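Local coordinates for CaaX farnesyltransferase beta subunit Ram1 (Aspergillus fumigatus, PDB 4L9P), which probably catalyses, as the peptide-binding beta subunit of a zinc-dependent heterodimer, transfer of a farnesyl group from farnesyl diphosphate to a cysteine near the C-terminus of target proteins, at residues B[222-232]-B[260-271]; B[401-411]-B[437-445]. One frame throughout, in Å; residues are numbered along the deposited sequence. Where two conformers were deposited one is given.

Contact 1: residues B[222-232]-B[260-271]; sequences IDRKAMWKWLG and VHALLDLPLALP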
loop_
_atom_site.group_PDB
_atom_site.type_symbol
_atom_site.label_atom_id
_atom_site.label_comp_id
_atom_site.label_asym_id
_atom_site.label_seq_id
_atom_site.Cartn_x
_atom_site.Cartn_y
_atom_site.Cartn_z
ATOM N N ILE B 222 -7.754 9.548 24.527
ATOM C CA ILE B 222 -8.479 8.514 23.793
ATOM C C ILE B 222 -9.536 7.812 24.647
ATOM O O ILE B 222 -9.225 7.323 25.720
ATOM C CB ILE B 222 -7.512 7.456 23.238
ATOM C CG1 ILE B 222 -6.393 8.112 22.400
ATOM C CG2 ILE B 222 -8.349 6.355 22.498
ATOM C CD1 ILE B 222 -5.082 7.257 22.216
ATOM N N ASP B 223 -10.786 7.722 24.152
ATOM C CA ASP B 223 -11.803 6.918 24.818
ATOM C C ASP B 223 -11.617 5.488 24.317
ATOM O O ASP B 223 -12.059 5.130 23.231
ATOM C CB ASP B 223 -13.225 7.447 24.527
ATOM C CG ASP B 223 -14.322 6.659 25.261
ATOM O OD1 ASP B 223 -14.108 5.491 25.669
ATOM O OD2 ASP B 223 -15.408 7.229 25.456
ATOM N N ARG B 224 -10.904 4.686 25.102
ATOM C CA ARG B 224 -10.545 3.325 24.644
ATOM C C ARG B 224 -11.706 2.400 24.501
ATOM O O ARG B 224 -11.748 1.624 23.524
ATOM C CB ARG B 224 -9.633 2.579 25.623
ATOM C CG ARG B 224 -8.219 2.814 25.666
ATOM C CD ARG B 224 -7.918 2.237 27.093
ATOM N NE ARG B 224 -7.371 0.951 26.944
ATOM C CZ ARG B 224 -6.980 0.103 27.864
ATOM N NH1 ARG B 224 -7.229 0.235 29.191
ATOM N NH2 ARG B 224 -6.365 -0.955 27.376
ATOM N N LYS B 225 -12.643 2.416 25.457
ATOM C CA LYS B 225 -13.813 1.559 25.326
ATOM C C LYS B 225 -14.635 1.923 24.085
ATOM O O LYS B 225 -15.088 1.038 23.340
ATOM C CB LYS B 225 -14.701 1.619 26.590
ATOM C CG LYS B 225 -15.847 0.699 26.417
ATOM C CD LYS B 225 -16.566 0.470 27.693
ATOM C CE LYS B 225 -16.920 -0.943 27.770
ATOM N NZ LYS B 225 -17.548 -1.158 29.053
ATOM N N ALA B 226 -14.809 3.230 23.824
ATOM C CA ALA B 226 -15.616 3.608 22.682
ATOM C C ALA B 226 -14.844 3.267 21.393
ATOM O O ALA B 226 -15.451 2.857 20.391
ATOM C CB ALA B 226 -15.950 5.086 22.755
ATOM N N MET B 227 -13.519 3.408 21.408
ATOM C CA MET B 227 -12.739 2.967 20.242
ATOM C C MET B 227 -12.932 1.485 19.934
ATOM O O MET B 227 -13.056 1.097 18.749
ATOM C CB MET B 227 -11.237 3.201 20.497
ATOM C CG MET B 227 -10.308 2.781 19.333
ATOM S SD MET B 227 -10.398 3.940 17.917
ATOM C CE MET B 227 -9.461 5.317 18.553
ATOM N N TRP B 228 -12.911 0.642 20.970
ATOM C CA TRP B 228 -13.148 -0.788 20.804
ATOM C C TRP B 228 -14.553 -1.091 20.248
ATOM O O TRP B 228 -14.690 -1.915 19.318
ATOM C CB TRP B 228 -12.977 -1.422 22.181
ATOM C CG TRP B 228 -13.235 -2.893 22.292
ATOM C CD1 TRP B 228 -12.500 -3.931 21.776
ATOM C CD2 TRP B 228 -14.269 -3.475 23.078
ATOM N NE1 TRP B 228 -13.030 -5.152 22.181
ATOM C CE2 TRP B 228 -14.128 -4.894 22.985
ATOM C CE3 TRP B 228 -15.307 -2.926 23.834
ATOM C CZ2 TRP B 228 -14.991 -5.804 23.685
ATOM C CZ3 TRP B 228 -16.174 -3.808 24.524
ATOM C CH2 TRP B 228 -16.000 -5.237 24.452
ATOM N N LYS B 229 -15.577 -0.419 20.775
ATOM C CA LYS B 229 -16.911 -0.651 20.241
ATOM C C LYS B 229 -17.019 -0.257 18.760
ATOM O O LYS B 229 -17.614 -0.984 17.965
ATOM C CB LYS B 229 -17.962 0.124 21.064
ATOM C CG LYS B 229 -18.133 -0.480 22.472
ATOM C CD LYS B 229 -19.192 0.251 23.243
ATOM C CE LYS B 229 -19.574 -0.513 24.461
ATOM N NZ LYS B 229 -20.800 0.172 24.933
ATOM N N TRP B 230 -16.427 0.891 18.407
ATOM C CA TRP B 230 -16.515 1.381 17.044
ATOM C C TRP B 230 -15.708 0.456 16.134
ATOM O O TRP B 230 -16.206 0.044 15.064
ATOM C CB TRP B 230 -16.030 2.841 16.959
ATOM C CG TRP B 230 -15.762 3.242 15.541
ATOM C CD1 TRP B 230 -16.695 3.444 14.529
ATOM C CD2 TRP B 230 -14.464 3.466 14.940
ATOM N NE1 TRP B 230 -16.034 3.715 13.359
ATOM C CE2 TRP B 230 -14.685 3.779 13.579
ATOM C CE3 TRP B 230 -13.155 3.476 15.455
ATOM C CZ2 TRP B 230 -13.646 4.056 12.699
ATOM C CZ3 TRP B 230 -12.117 3.736 14.630
ATOM C CH2 TRP B 230 -12.371 4.060 13.244
ATOM N N LEU B 231 -14.468 0.117 16.504
ATOM C CA LEU B 231 -13.685 -0.777 15.613
ATOM C C LEU B 231 -14.412 -2.107 15.423
ATOM O O LEU B 231 -14.354 -2.718 14.367
ATOM C CB LEU B 231 -12.307 -1.055 16.199
ATOM C CG LEU B 231 -11.319 0.090 16.082
ATOM C CD1 LEU B 231 -10.058 -0.287 16.886
ATOM C CD2 LEU B 231 -10.988 0.390 14.625
ATOM N N GLY B 232 -15.097 -2.587 16.467
ATOM C CA GLY B 232 -15.844 -3.834 16.319
ATOM C C GLY B 232 -16.941 -3.766 15.245
ATOM O O GLY B 232 -17.285 -4.786 14.649
ATOM N N VAL B 260 -4.130 0.227 15.664
ATOM C CA VAL B 260 -4.814 0.932 16.773
ATOM C C VAL B 260 -5.150 -0.042 17.913
ATOM O O VAL B 260 -4.928 0.262 19.099
ATOM C CB VAL B 260 -6.071 1.590 16.279
ATOM C CG1 VAL B 260 -6.968 2.142 17.427
ATOM C CG2 VAL B 260 -5.681 2.752 15.301
ATOM N N HIS B 261 -5.658 -1.215 17.527
ATOM C CA HIS B 261 -6.039 -2.222 18.534
ATOM C C HIS B 261 -4.829 -2.599 19.381
ATOM O O HIS B 261 -4.927 -2.678 20.625
ATOM C CB HIS B 261 -6.610 -3.410 17.767
ATOM C CG HIS B 261 -7.211 -4.469 18.636
ATOM N ND1 HIS B 261 -6.452 -5.306 19.436
ATOM C CD2 HIS B 261 -8.516 -4.781 18.864
ATOM C CE1 HIS B 261 -7.282 -6.115 20.103
ATOM N NE2 HIS B 261 -8.538 -5.811 19.775
ATOM N N ALA B 262 -3.699 -2.876 18.734
ATOM C CA ALA B 262 -2.496 -3.310 19.446
ATOM C C ALA B 262 -1.919 -2.200 20.317
ATOM O O ALA B 262 -1.584 -2.428 21.488
ATOM C CB ALA B 262 -1.404 -3.745 18.458
ATOM N N LEU B 263 -1.768 -0.989 19.766
ATOM C CA LEU B 263 -1.096 0.034 20.567
ATOM C C LEU B 263 -1.949 0.486 21.782
ATOM O O LEU B 263 -1.385 0.961 22.754
ATOM C CB LEU B 263 -0.747 1.264 19.711
ATOM C CG LEU B 263 0.343 0.959 18.702
ATOM C CD1 LEU B 263 0.535 2.223 17.776
ATOM C CD2 LEU B 263 1.680 0.641 19.368
ATOM N N LEU B 264 -3.281 0.373 21.716
ATOM C CA LEU B 264 -4.172 0.756 22.815
ATOM C C LEU B 264 -4.507 -0.459 23.720
ATOM O O LEU B 264 -5.303 -0.323 24.651
ATOM C CB LEU B 264 -5.469 1.346 22.260
ATOM C CG LEU B 264 -5.273 2.636 21.417
ATOM C CD1 LEU B 264 -6.690 3.107 21.047
ATOM C CD2 LEU B 264 -4.419 3.737 22.043
ATOM N N ASP B 265 -3.894 -1.618 23.458
ATOM C CA ASP B 265 -4.160 -2.876 24.175
ATOM C C ASP B 265 -5.688 -3.089 24.313
ATOM O O ASP B 265 -6.215 -3.297 25.425
ATOM C CB ASP B 265 -3.495 -2.865 25.554
ATOM C CG ASP B 265 -3.613 -4.222 26.264
ATOM O OD1 ASP B 265 -3.607 -5.248 25.514
ATOM O OD2 ASP B 265 -3.781 -4.263 27.538
ATOM N N LEU B 266 -6.407 -3.030 23.203
ATOM C CA LEU B 266 -7.834 -3.274 23.299
ATOM C C LEU B 266 -8.107 -4.754 23.484
ATOM O O LEU B 266 -7.290 -5.608 23.133
ATOM C CB LEU B 266 -8.544 -2.839 22.007
ATOM C CG LEU B 266 -8.348 -1.343 21.676
ATOM C CD1 LEU B 266 -9.138 -0.961 20.416
ATOM C CD2 LEU B 266 -8.721 -0.415 22.869
ATOM N N PRO B 267 -9.276 -5.097 24.041
ATOM C CA PRO B 267 -9.565 -6.525 24.156
ATOM C C PRO B 267 -9.634 -7.218 22.807
ATOM O O PRO B 267 -10.159 -6.661 21.838
ATOM C CB PRO B 267 -10.975 -6.536 24.819
ATOM C CG PRO B 267 -11.079 -5.248 25.532
ATOM C CD PRO B 267 -10.332 -4.244 24.617
ATOM N N LEU B 268 -9.091 -8.418 22.735
ATOM C CA LEU B 268 -9.149 -9.250 21.541
ATOM C C LEU B 268 -10.570 -9.656 21.153
ATOM O O LEU B 268 -10.885 -9.737 19.943
ATOM C CB LEU B 268 -8.278 -10.481 21.794
ATOM C CG LEU B 268 -8.279 -11.546 20.745
ATOM C CD1 LEU B 268 -7.729 -10.990 19.460
ATOM C CD2 LEU B 268 -7.383 -12.758 21.233
ATOM N N ALA B 269 -11.430 -9.906 22.151
ATOM C CA ALA B 269 -12.779 -10.272 21.818
ATOM C C ALA B 269 -13.531 -9.132 21.155
ATOM O O ALA B 269 -13.352 -7.956 21.488
ATOM C CB ALA B 269 -13.564 -10.604 23.094
ATOM N N LEU B 270 -14.374 -9.457 20.196
ATOM C CA LEU B 270 -15.290 -8.445 19.662
ATOM C C LEU B 270 -16.259 -7.978 20.733
ATOM O O LEU B 270 -16.643 -8.750 21.621
ATOM C CB LEU B 270 -16.088 -9.026 18.502
ATOM C CG LEU B 270 -15.271 -9.360 17.225
ATOM C CD1 LEU B 270 -16.121 -10.240 16.248
ATOM C CD2 LEU B 270 -14.757 -8.085 16.532
ATOM N N PRO B 271 -16.696 -6.727 20.646
ATOM C CA PRO B 271 -17.780 -6.281 21.559
ATOM C C PRO B 271 -18.945 -7.271 21.478
ATOM O O PRO B 271 -19.229 -7.868 20.408
ATOM C CB PRO B 271 -18.193 -4.930 20.971
ATOM C CG PRO B 271 -16.934 -4.444 20.281
ATOM C CD PRO B 271 -16.255 -5.647 19.727
HETATM O O HOH W 1 -5.260 -2.769 29.038
#
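V260 turns CG1 to M227, whose CG lies 3.9 Å away. The M227 chain bends beyond CG and passes V260 at about a right angle. One turn on, L264 sets CD2 against I222 CD1 (3.6 Å) and CD1 against I222 CG2. L264 O accepts from R224 NH2 at 3.0 Å, in the carbonyl plane, and more weakly from R224 NE. D265 ends helix 251-263 in a Schellman motif. A water joins its OD2 to R224 NH2, and K458 forms a salt bridge with the same carboxylate. Both segments belong to the alpha-alpha toroid of the prenyltransferase beta subunits. Here the loop that leaves one helix folds back over helix 224-234. L266 packs on that helix, with CD1 3.7 Å from L231 CD1 and CD2 by the backbone oxygen of R224. P267 CD makes a CH-pi contact, 3.8 Å from the centroid of the W228 five-membered ring. W228 CG is anti to the backbone N (chi1 177°), which carries the ring out between P267 and P271. P267 O receives a weak bond from W228 NE1 and a stronger one from H261 NE2. A269 O meets W228 NE1 at 2.9 Å, nearly head-on to the carbonyl. P271 covers the opposite indole face, its CG in CH-pi contact 3.9 Å from the centroid of the W228 six-membered ring. P271 CD also packs on G232 CA at 3.9 Å.

Contact 2: residues B[401-411]-B[437-445]; sequences YSREGLTRYIL and ALTGLSTVQ
Y401 points its hydroxyl end at V444, with OH 3.7 Å from CG1. The methyl lies near the plane of the phenol, at its edge. The side chains of Y401 and V444 cross at about a right angle. The backbone oxygen of Y401 bonds to N344 of the alpha subunit Ram2, so this end of the helix lies at the subunit interface. S402 caps helix 403-411 by accepting from G405 N.

R403 runs alongside V444 in the opposite direction, with its CG and CD against V444 CB. A bend at chi3 (-59°) turns the guanidinium to the backbone of V444. There R403 NH1 gives V444 O a bond of 2.9 Å, with an N-H...O angle of 157°. The oxygen lies in the guanidinium plane. R403 NE forms a salt bridge with D481, so two of its nitrogens have named partners.

L406 sets CD2 3.7 Å from V444 CG1. T407 presses OG1 on V444 CG2 at 3.5 Å, while the hydroxyl is bonded to R403 O. Its CG2 faces L441 CD1. V444 thus touches four residues of 401-411: Y401, R403, L406 and T407.

I410 packs on the partner helix. I410 CD1 lies 3.6 Å from A437 O and as close to L441 N. G440, which has no side chain, lies beside this contact. L411 CD2 then meets L441 CD2 at 3.9 Å.

The two helix segments run nearly antiparallel, at 148°, with axes 9.8 Å apart. Such helix pairs build the alpha-alpha toroid of the prenyltransferase beta subunit. This one backs the metal site: A437 lies one turn after the zinc ligand H433.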
loop_
_atom_site.group_PDB
_atom_site.type_symbol
_atom_site.label_atom_id
_atom_site.label_comp_id
_atom_site.label_asym_id
_atom_site.label_seq_id
_atom_site.Cartn_x
_atom_site.Cartn_y
_atom_site.Cartn_z
ATOM N N TYR B 401 17.454 -6.810 -1.363
ATOM C CA TYR B 401 17.254 -5.723 -2.308
ATOM C C TYR B 401 18.544 -4.875 -2.222
ATOM O O TYR B 401 19.437 -5.163 -1.411
ATOM C CB TYR B 401 16.031 -4.843 -1.939
ATOM C CG TYR B 401 16.203 -4.127 -0.628
ATOM C CD1 TYR B 401 16.051 -4.764 0.581
ATOM C CD2 TYR B 401 16.487 -2.766 -0.630
ATOM C CE1 TYR B 401 16.229 -4.095 1.800
ATOM C CE2 TYR B 401 16.635 -2.058 0.591
ATOM C CZ TYR B 401 16.500 -2.719 1.805
ATOM O OH TYR B 401 16.677 -1.977 2.984
ATOM N N SER B 402 18.626 -3.828 -3.047
ATOM C CA SER B 402 19.799 -2.953 -3.083
ATOM C C SER B 402 19.598 -1.736 -2.198
ATOM O O SER B 402 18.909 -0.765 -2.574
ATOM C CB SER B 402 20.091 -2.516 -4.542
ATOM O OG SER B 402 21.163 -1.565 -4.519
ATOM N N ARG B 403 20.269 -1.726 -1.044
ATOM C CA ARG B 403 20.239 -0.536 -0.195
ATOM C C ARG B 403 20.923 0.652 -0.875
ATOM O O ARG B 403 20.472 1.797 -0.742
ATOM C CB ARG B 403 20.898 -0.830 1.173
ATOM C CG ARG B 403 20.076 -1.780 2.069
ATOM C CD ARG B 403 20.754 -1.898 3.526
ATOM N NE ARG B 403 22.096 -2.380 3.520
ATOM C CZ ARG B 403 23.129 -1.759 4.060
ATOM N NH1 ARG B 403 23.006 -0.598 4.782
ATOM N NH2 ARG B 403 24.305 -2.347 3.962
ATOM N N GLU B 404 21.972 0.372 -1.641
ATOM C CA GLU B 404 22.664 1.435 -2.371
ATOM C C GLU B 404 21.661 2.103 -3.334
ATOM O O GLU B 404 21.598 3.321 -3.390
ATOM C CB GLU B 404 23.827 0.835 -3.197
ATOM C CG GLU B 404 24.440 1.872 -4.135
ATOM C CD GLU B 404 25.684 1.432 -4.885
ATOM O OE1 GLU B 404 26.026 0.238 -4.802
ATOM O OE2 GLU B 404 26.345 2.325 -5.474
ATOM N N GLY B 405 20.966 1.287 -4.138
ATOM C CA GLY B 405 20.027 1.875 -5.101
ATOM C C GLY B 405 18.963 2.746 -4.450
ATOM O O GLY B 405 18.678 3.868 -4.883
ATOM N N LEU B 406 18.390 2.250 -3.357
ATOM C CA LEU B 406 17.330 3.018 -2.712
ATOM C C LEU B 406 17.852 4.323 -2.152
ATOM O O LEU B 406 17.207 5.366 -2.205
ATOM C CB LEU B 406 16.656 2.156 -1.634
ATOM C CG LEU B 406 15.511 2.858 -0.938
ATOM C CD1 LEU B 406 14.411 3.219 -1.942
ATOM C CD2 LEU B 406 14.958 2.006 0.250
ATOM N N THR B 407 19.060 4.223 -1.558
ATOM C CA THR B 407 19.663 5.390 -0.958
ATOM C C THR B 407 20.007 6.456 -2.020
ATOM O O THR B 407 19.770 7.660 -1.816
ATOM C CB THR B 407 20.939 4.994 -0.228
ATOM O OG1 THR B 407 20.580 4.086 0.816
ATOM C CG2 THR B 407 21.547 6.223 0.447
ATOM N N ARG B 408 20.540 6.007 -3.157
ATOM C CA ARG B 408 20.767 6.942 -4.263
ATOM C C ARG B 408 19.470 7.590 -4.707
ATOM O O ARG B 408 19.427 8.790 -4.960
ATOM C CB ARG B 408 21.430 6.260 -5.462
ATOM C CG ARG B 408 22.864 5.791 -5.128
ATOM C CD ARG B 408 23.524 5.221 -6.427
ATOM N NE ARG B 408 24.917 4.808 -6.112
ATOM C CZ ARG B 408 25.945 5.649 -6.006
ATOM N NH1 ARG B 408 25.795 6.941 -6.299
ATOM N NH2 ARG B 408 27.128 5.151 -5.608
ATOM N N TYR B 409 18.385 6.788 -4.893
ATOM C CA TYR B 409 17.185 7.416 -5.349
ATOM C C TYR B 409 16.680 8.456 -4.370
ATOM O O TYR B 409 16.327 9.552 -4.755
ATOM C CB TYR B 409 16.116 6.327 -5.524
ATOM C CG TYR B 409 14.839 6.876 -6.200
ATOM C CD1 TYR B 409 14.896 7.477 -7.487
ATOM C CD2 TYR B 409 13.644 6.976 -5.443
ATOM C CE1 TYR B 409 13.785 8.070 -8.032
ATOM C CE2 TYR B 409 12.478 7.539 -6.012
ATOM C CZ TYR B 409 12.588 8.144 -7.262
ATOM O OH TYR B 409 11.499 8.774 -7.817
ATOM N N ILE B 410 16.676 8.149 -3.079
ATOM C CA ILE B 410 16.161 9.136 -2.124
ATOM C C ILE B 410 17.044 10.373 -2.046
ATOM O O ILE B 410 16.542 11.508 -2.188
ATOM C CB ILE B 410 16.072 8.476 -0.727
ATOM C CG1 ILE B 410 14.999 7.342 -0.714
ATOM C CG2 ILE B 410 15.747 9.548 0.361
ATOM C CD1 ILE B 410 15.085 6.461 0.510
ATOM N N LEU B 411 18.353 10.179 -1.862
ATOM C CA LEU B 411 19.212 11.354 -1.634
ATOM C C LEU B 411 19.539 12.106 -2.913
ATOM O O LEU B 411 19.635 13.373 -2.866
ATOM C CB LEU B 411 20.506 10.951 -0.904
ATOM C CG LEU B 411 20.265 10.466 0.519
ATOM C CD1 LEU B 411 21.641 9.992 1.164
ATOM C CD2 LEU B 411 19.613 11.565 1.395
ATOM N N ALA B 437 9.799 9.015 2.360
ATOM C CA ALA B 437 11.183 8.899 1.864
ATOM C C ALA B 437 12.160 8.859 3.044
ATOM O O ALA B 437 13.091 8.047 3.018
ATOM C CB ALA B 437 11.534 10.053 0.957
ATOM N N LEU B 438 11.923 9.667 4.085
ATOM C CA LEU B 438 12.793 9.608 5.267
ATOM C C LEU B 438 12.673 8.264 5.964
ATOM O O LEU B 438 13.645 7.701 6.442
ATOM C CB LEU B 438 12.487 10.755 6.225
ATOM C CG LEU B 438 12.876 12.151 5.686
ATOM C CD1 LEU B 438 12.282 13.189 6.648
ATOM C CD2 LEU B 438 14.393 12.319 5.618
ATOM N N THR B 439 11.452 7.726 6.029
ATOM C CA THR B 439 11.228 6.451 6.713
ATOM C C THR B 439 12.039 5.356 5.998
ATOM O O THR B 439 12.734 4.539 6.616
ATOM C CB THR B 439 9.726 6.114 6.720
ATOM O OG1 THR B 439 9.032 7.043 7.560
ATOM C CG2 THR B 439 9.507 4.739 7.288
ATOM N N GLY B 440 11.987 5.331 4.664
ATOM C CA GLY B 440 12.767 4.372 3.902
ATOM C C GLY B 440 14.271 4.559 4.025
ATOM O O GLY B 440 14.980 3.555 4.097
ATOM N N LEU B 441 14.745 5.812 4.063
ATOM C CA LEU B 441 16.162 6.030 4.278
ATOM C C LEU B 441 16.552 5.457 5.652
ATOM O O LEU B 441 17.616 4.845 5.804
ATOM C CB LEU B 441 16.429 7.519 4.187
ATOM C CG LEU B 441 17.962 7.848 4.366
ATOM C CD1 LEU B 441 18.890 7.143 3.337
ATOM C CD2 LEU B 441 18.076 9.390 4.270
ATOM N N SER B 442 15.693 5.644 6.654
ATOM C CA SER B 442 16.036 5.088 7.986
ATOM C C SER B 442 16.147 3.578 7.887
ATOM O O SER B 442 17.061 2.968 8.464
ATOM C CB SER B 442 15.042 5.536 9.039
ATOM O OG SER B 442 15.464 4.968 10.294
ATOM N N THR B 443 15.201 2.904 7.209
ATOM C CA THR B 443 15.216 1.434 7.139
ATOM C C THR B 443 16.545 0.899 6.644
ATOM O O THR B 443 17.066 -0.093 7.154
ATOM C CB THR B 443 14.123 0.959 6.130
ATOM O OG1 THR B 443 12.851 1.355 6.623
ATOM C CG2 THR B 443 14.153 -0.569 5.829
ATOM N N VAL B 444 17.119 1.565 5.629
ATOM C CA VAL B 444 18.398 1.061 5.098
ATOM C C VAL B 444 19.563 1.209 6.077
ATOM O O VAL B 444 20.614 0.573 5.887
ATOM C CB VAL B 444 18.812 1.679 3.745
ATOM C CG1 VAL B 444 17.731 1.549 2.663
ATOM C CG2 VAL B 444 19.257 3.091 3.848
ATOM N N GLN B 445 19.373 2.030 7.081
ATOM C CA GLN B 445 20.453 2.312 8.043
ATOM C C GLN B 445 20.438 1.397 9.245
ATOM O O GLN B 445 21.287 1.582 10.136
ATOM C CB GLN B 445 20.332 3.766 8.469
ATOM C CG GLN B 445 20.490 4.713 7.320
ATOM C CD GLN B 445 20.177 6.167 7.713
ATOM O OE1 GLN B 445 19.481 6.433 8.706
ATOM N NE2 GLN B 445 20.639 7.111 6.892
#

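Overall arrangement
Contacts 1 and 2 lie in the same alpha-alpha toroid, on opposite sides of the chain's centre. Their centres are about 35 Å apart and their nearest atoms about 14 Å apart, so they do not touch. They share no helix and follow one another along the chain. Both are largely buried, but contact 1 is further from the centre and has an exposed lysine at its border. Its second partner is mostly loop, and its chemistry is mixed: proline on indole, plus side-chain bonds to loop carbonyls. Contact 2 joins two helices through aliphatic packing and one arginine bond to a backbone carbonyl. It lies near the zinc, whereas contact 1 lies away from the zinc and the ligand pocket.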